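PDB 3BW2: 2-nitropropane dioxygenase from Streptomyces ansochromogenes, which binds FMN and probably uses molecular oxygen to oxidise alkyl nitronates, propionate 3-nitronate being the presumed natural substrate. Local coordinates for residues V150-E162 and Q180-I194. Sequence-based numbering, arbitrary orientation.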
loop_
_atom_site.group_PDB
_atom_site.type_symbol
_atom_site.label_atom_id
_atom_site.label_comp_id
_atom_site.label_asym_id
_atom_site.label_seq_id
_atom_site.Cartn_x
_atom_site.Cartn_y
_atom_site.Cartn_z
ATOM N N VAL A 150 3.675 -14.623 -13.996
ATOM C CA VAL A 150 2.291 -14.625 -13.537
ATOM C C VAL A 150 2.130 -13.659 -12.367
ATOM O O VAL A 150 2.966 -13.621 -11.462
ATOM C CB VAL A 150 1.844 -16.027 -13.061
ATOM C CG1 VAL A 150 0.386 -15.980 -12.621
ATOM C CG2 VAL A 150 2.030 -17.054 -14.176
ATOM N N THR A 151 1.056 -12.877 -12.376
ATOM C CA THR A 151 0.813 -11.935 -11.287
ATOM C C THR A 151 0.200 -12.612 -10.059
ATOM O O THR A 151 -0.612 -13.535 -10.177
ATOM C CB THR A 151 -0.139 -10.794 -11.730
ATOM O OG1 THR A 151 0.544 -9.928 -12.641
ATOM C CG2 THR A 151 -0.620 -9.982 -10.517
ATOM N N ALA A 152 0.602 -12.139 -8.882
ATOM C CA ALA A 152 0.090 -12.630 -7.607
ATOM C C ALA A 152 -0.082 -11.392 -6.733
ATOM O O ALA A 152 0.716 -10.462 -6.822
ATOM C CB ALA A 152 1.083 -13.594 -6.964
ATOM N N THR A 153 -1.116 -11.370 -5.896
ATOM C CA THR A 153 -1.350 -10.214 -5.035
ATOM C C THR A 153 -1.182 -10.546 -3.548
ATOM O O THR A 153 -1.280 -9.663 -2.692
ATOM C CB THR A 153 -2.759 -9.619 -5.269
ATOM O OG1 THR A 153 -3.757 -10.573 -4.896
ATOM C CG2 THR A 153 -2.943 -9.254 -6.748
ATOM N N THR A 154 -0.925 -11.822 -3.261
ATOM C CA THR A 154 -0.729 -12.310 -1.894
ATOM C C THR A 154 0.356 -13.379 -1.909
ATOM O O THR A 154 0.689 -13.931 -2.965
ATOM C CB THR A 154 -1.996 -12.992 -1.330
ATOM O OG1 THR A 154 -2.285 -14.162 -2.109
ATOM C CG2 THR A 154 -3.188 -12.053 -1.369
ATOM N N PRO A 155 0.931 -13.687 -0.740
ATOM C CA PRO A 155 1.965 -14.722 -0.757
ATOM C C PRO A 155 1.369 -16.081 -1.140
ATOM O O PRO A 155 2.053 -16.928 -1.716
ATOM C CB PRO A 155 2.538 -14.675 0.668
ATOM C CG PRO A 155 1.437 -14.060 1.483
ATOM C CD PRO A 155 0.861 -13.019 0.572
ATOM N N GLU A 156 0.088 -16.282 -0.841
ATOM C CA GLU A 156 -0.574 -17.538 -1.189
ATOM C C GLU A 156 -0.623 -17.674 -2.706
ATOM O O GLU A 156 -0.281 -18.719 -3.253
ATOM C CB GLU A 156 -2.002 -17.588 -0.635
ATOM C CG GLU A 156 -2.110 -17.784 0.870
ATOM C CD GLU A 156 -1.577 -16.602 1.661
ATOM O OE1 GLU A 156 -1.861 -15.443 1.278
ATOM O OE2 GLU A 156 -0.884 -16.834 2.676
ATOM N N GLU A 157 -1.056 -16.616 -3.387
ATOM C CA GLU A 157 -1.126 -16.643 -4.843
ATOM C C GLU A 157 0.265 -16.816 -5.448
ATOM O O GLU A 157 0.426 -17.503 -6.458
ATOM C CB GLU A 157 -1.783 -15.362 -5.374
ATOM C CG GLU A 157 -3.262 -15.255 -5.024
ATOM C CD GLU A 157 -3.920 -14.000 -5.572
ATOM O OE1 GLU A 157 -3.194 -13.056 -5.940
ATOM O OE2 GLU A 157 -5.166 -13.950 -5.620
ATOM N N ALA A 158 1.273 -16.206 -4.831
ATOM C CA ALA A 158 2.638 -16.325 -5.334
ATOM C C ALA A 158 3.112 -17.776 -5.242
ATOM O O ALA A 158 3.791 -18.268 -6.144
ATOM C CB ALA A 158 3.575 -15.415 -4.551
ATOM N N ARG A 159 2.760 -18.458 -4.154
ATOM C CA ARG A 159 3.146 -19.857 -3.989
ATOM C C ARG A 159 2.495 -20.695 -5.095
ATOM O O ARG A 159 3.090 -21.653 -5.589
ATOM C CB ARG A 159 2.711 -20.379 -2.616
ATOM C CG ARG A 159 3.546 -19.853 -1.456
ATOM C CD ARG A 159 3.072 -20.444 -0.134
ATOM N NE ARG A 159 3.949 -20.098 0.984
ATOM C CZ ARG A 159 5.206 -20.519 1.111
ATOM N NH1 ARG A 159 5.741 -21.306 0.188
ATOM N NH2 ARG A 159 5.927 -20.160 2.167
ATOM N N ALA A 160 1.275 -20.319 -5.475
ATOM C CA ALA A 160 0.540 -21.011 -6.531
ATOM C C ALA A 160 1.249 -20.804 -7.867
ATOM O O ALA A 160 1.318 -21.712 -8.694
ATOM C CB ALA A 160 -0.888 -20.479 -6.613
ATOM N N VAL A 161 1.771 -19.600 -8.077
ATOM C CA VAL A 161 2.487 -19.293 -9.308
ATOM C C VAL A 161 3.736 -20.175 -9.400
ATOM O O VAL A 161 4.014 -20.774 -10.441
ATOM C CB VAL A 161 2.895 -17.794 -9.361
ATOM C CG1 VAL A 161 3.876 -17.550 -10.501
ATOM C CG2 VAL A 161 1.653 -16.932 -9.553
ATOM N N GLU A 162 4.478 -20.255 -8.302
ATOM C CA GLU A 162 5.686 -21.065 -8.245
ATOM C C GLU A 162 5.359 -22.543 -8.437
ATOM O O GLU A 162 6.028 -23.236 -9.200
ATOM C CB GLU A 162 6.393 -20.863 -6.899
ATOM C CG GLU A 162 7.635 -21.728 -6.713
ATOM C CD GLU A 162 8.365 -21.425 -5.415
ATOM O OE1 GLU A 162 7.733 -21.487 -4.338
ATOM O OE2 GLU A 162 9.574 -21.129 -5.478
ATOM N N GLN A 180 -6.498 -5.486 -10.552
ATOM C CA GLN A 180 -5.747 -6.216 -9.546
ATOM C C GLN A 180 -5.705 -7.623 -10.128
ATOM O O GLN A 180 -6.731 -8.128 -10.593
ATOM C CB GLN A 180 -6.502 -6.228 -8.217
ATOM C CG GLN A 180 -6.305 -4.977 -7.384
ATOM C CD GLN A 180 -4.880 -4.856 -6.887
ATOM O OE1 GLN A 180 -4.127 -3.984 -7.324
ATOM N NE2 GLN A 180 -4.495 -5.747 -5.974
ATOM N N GLY A 181 -4.528 -8.245 -10.110
ATOM C CA GLY A 181 -4.385 -9.582 -10.659
ATOM C C GLY A 181 -4.724 -10.728 -9.717
ATOM O O GLY A 181 -4.037 -11.752 -9.712
ATOM N N THR A 182 -5.772 -10.561 -8.913
ATOM C CA THR A 182 -6.194 -11.618 -7.994
ATOM C C THR A 182 -6.616 -12.828 -8.835
ATOM O O THR A 182 -7.194 -12.673 -9.909
ATOM C CB THR A 182 -7.386 -11.160 -7.127
ATOM O OG1 THR A 182 -8.380 -10.577 -7.969
ATOM C CG2 THR A 182 -6.948 -10.135 -6.098
ATOM N N HIS A 183 -6.326 -14.031 -8.349
ATOM C CA HIS A 183 -6.653 -15.245 -9.091
ATOM C C HIS A 183 -8.144 -15.555 -9.077
ATOM O O HIS A 183 -8.653 -16.265 -9.947
ATOM C CB HIS A 183 -5.844 -16.422 -8.535
ATOM C CG HIS A 183 -4.361 -16.233 -8.648
ATOM N ND1 HIS A 183 -3.452 -17.167 -8.202
ATOM C CD2 HIS A 183 -3.630 -15.214 -9.159
ATOM C CE1 HIS A 183 -2.225 -16.732 -8.431
ATOM N NE2 HIS A 183 -2.306 -15.549 -9.011
ATOM N N ARG A 184 -8.832 -15.011 -8.083
ATOM C CA ARG A 184 -10.273 -15.169 -7.927
ATOM C C ARG A 184 -10.796 -13.889 -7.283
ATOM O O ARG A 184 -10.191 -13.377 -6.343
ATOM C CB ARG A 184 -10.590 -16.367 -7.029
ATOM C CG ARG A 184 -10.632 -17.700 -7.758
ATOM C CD ARG A 184 -10.824 -18.855 -6.779
ATOM N NE ARG A 184 -11.929 -18.618 -5.851
ATOM C CZ ARG A 184 -13.210 -18.544 -6.203
ATOM N NH1 ARG A 184 -13.565 -18.691 -7.474
ATOM N NH2 ARG A 184 -14.139 -18.320 -5.279
ATOM N N ASP A 185 -11.908 -13.365 -7.792
ATOM C CA ASP A 185 -12.472 -12.137 -7.243
ATOM C C ASP A 185 -13.687 -12.384 -6.365
ATOM O O ASP A 185 -14.614 -13.086 -6.758
ATOM C CB ASP A 185 -12.860 -11.168 -8.368
ATOM C CG ASP A 185 -13.522 -9.897 -7.843
ATOM O OD1 ASP A 185 -13.016 -9.325 -6.856
ATOM O OD2 ASP A 185 -14.545 -9.464 -8.419
ATOM N N SER A 186 -13.672 -11.796 -5.174
ATOM C CA SER A 186 -14.781 -11.919 -4.235
ATOM C C SER A 186 -14.861 -10.667 -3.371
ATOM O O SER A 186 -13.870 -9.953 -3.193
ATOM C CB SER A 186 -14.601 -13.144 -3.335
ATOM O OG SER A 186 -13.435 -13.019 -2.541
ATOM N N SER A 187 -16.047 -10.413 -2.835
ATOM C CA SER A 187 -16.282 -9.255 -1.987
ATOM C C SER A 187 -15.261 -9.154 -0.858
ATOM O O SER A 187 -14.979 -8.060 -0.370
ATOM C CB SER A 187 -17.687 -9.331 -1.392
ATOM O OG SER A 187 -17.825 -10.505 -0.609
ATOM N N GLU A 188 -14.706 -10.291 -0.445
ATOM C CA GLU A 188 -13.723 -10.302 0.635
ATOM C C GLU A 188 -12.421 -9.581 0.293
ATOM O O GLU A 188 -11.747 -9.059 1.180
ATOM C CB GLU A 188 -13.405 -11.737 1.060
ATOM C CG GLU A 188 -14.549 -12.449 1.759
ATOM C CD GLU A 188 -14.081 -13.671 2.531
ATOM O OE1 GLU A 188 -13.560 -14.619 1.901
ATOM O OE2 GLU A 188 -14.227 -13.680 3.773
ATOM N N ASP A 189 -12.060 -9.554 -0.985
ATOM C CA ASP A 189 -10.835 -8.873 -1.396
ATOM C C ASP A 189 -10.962 -7.374 -1.142
ATOM O O ASP A 189 -9.963 -6.649 -1.105
ATOM C CB ASP A 189 -10.549 -9.121 -2.881
ATOM C CG ASP A 189 -10.195 -10.567 -3.175
ATOM O OD1 ASP A 189 -9.428 -11.167 -2.388
ATOM O OD2 ASP A 189 -10.672 -11.101 -4.199
ATOM N N ASP A 190 -12.198 -6.919 -0.968
ATOM C CA ASP A 190 -12.471 -5.511 -0.717
ATOM C C ASP A 190 -11.813 -5.071 0.584
ATOM O O ASP A 190 -12.213 -5.507 1.664
ATOM C CB ASP A 190 -13.983 -5.278 -0.634
ATOM C CG ASP A 190 -14.687 -5.473 -1.972
ATOM O OD1 ASP A 190 -14.097 -6.093 -2.887
ATOM O OD2 ASP A 190 -15.840 -5.011 -2.102
ATOM N N GLY A 191 -10.800 -4.216 0.474
ATOM C CA GLY A 191 -10.112 -3.720 1.651
ATOM C C GLY A 191 -9.004 -4.623 2.152
ATOM O O GLY A 191 -8.451 -4.396 3.229
ATOM N N ALA A 192 -8.666 -5.642 1.369
ATOM C CA ALA A 192 -7.618 -6.578 1.756
ATOM C C ALA A 192 -6.314 -6.350 0.990
ATOM O O ALA A 192 -5.330 -7.056 1.213
ATOM C CB ALA A 192 -8.103 -8.014 1.546
ATOM N N GLY A 193 -6.310 -5.365 0.093
ATOM C CA GLY A 193 -5.125 -5.069 -0.699
ATOM C C GLY A 193 -3.863 -4.788 0.101
ATOM O O GLY A 193 -3.870 -3.991 1.036
ATOM N N ILE A 194 -2.765 -5.427 -0.289
ATOM C CA ILE A 194 -1.491 -5.266 0.404
ATOM C C ILE A 194 -0.534 -4.265 -0.261
ATOM O O ILE A 194 -0.301 -4.329 -1.472
ATOM C CB ILE A 194 -0.776 -6.630 0.513
ATOM C CG1 ILE A 194 -1.722 -7.653 1.153
ATOM C CG2 ILE A 194 0.502 -6.493 1.333
ATOM C CD1 ILE A 194 -1.202 -9.068 1.125
HETATM O O HOH W 1 -3.107 -12.865 -11.965
HETATM O O HOH W 2 -2.853 -7.506 -2.341
HETATM O O HOH W 3 -7.389 -15.395 -5.404
#
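Thr151, near the end of strand 147-152, sets its CG2 3.8 Å from Gly181 CA, where a beta carbon would collide with the methyl; glycine therefore suits this place, and Gly181 N donates to OE1 of the FMN-binding Gln172. Thr151 O accepts from His183 NE2 at 2.9 Å, lying in the imidazole plane, and a water joins the same O to Gly181 O. At Thr153 the two branches divide the work: CG2 packs on the Gly181-Thr182 peptide, while OG1, set between the backbone N and carbonyl carbon (chi1 64°), meets Thr182 CG2 and donates to Glu157 OE1. A second water links Thr153 O to Ile194 N, and Ile194 CD1 packs near that carbonyl and Pro155. Thr154 N-caps helix 155-163, its OG1 accepting from Glu157 N. In the first turn, Glu157 sends an extended chain (chi2 -179°) back past the strand end. Glu157 OE1 also accepts from Thr153 N at 2.7 Å; Glu157 OE2 receives His183 N at 3.0 Å from above the carboxylate plane. Carboxylate and imidazole stack only 4° from parallel, and Glu157 CB makes a CH-pi contact 3.7 Å from the centroid of the His183 ring. With an alanine here, Thr153 N and His183 N would probably lose their acceptor, and the imidazole the carboxylate stacked on it. Ala160 CB and Val161 CG2 lie at the ring edge, apolar and compact enough to leave it room. Together these contacts tie a beta-alpha turn of the TIM barrel to the long loop after strand 178-179, beside the FMN pocket.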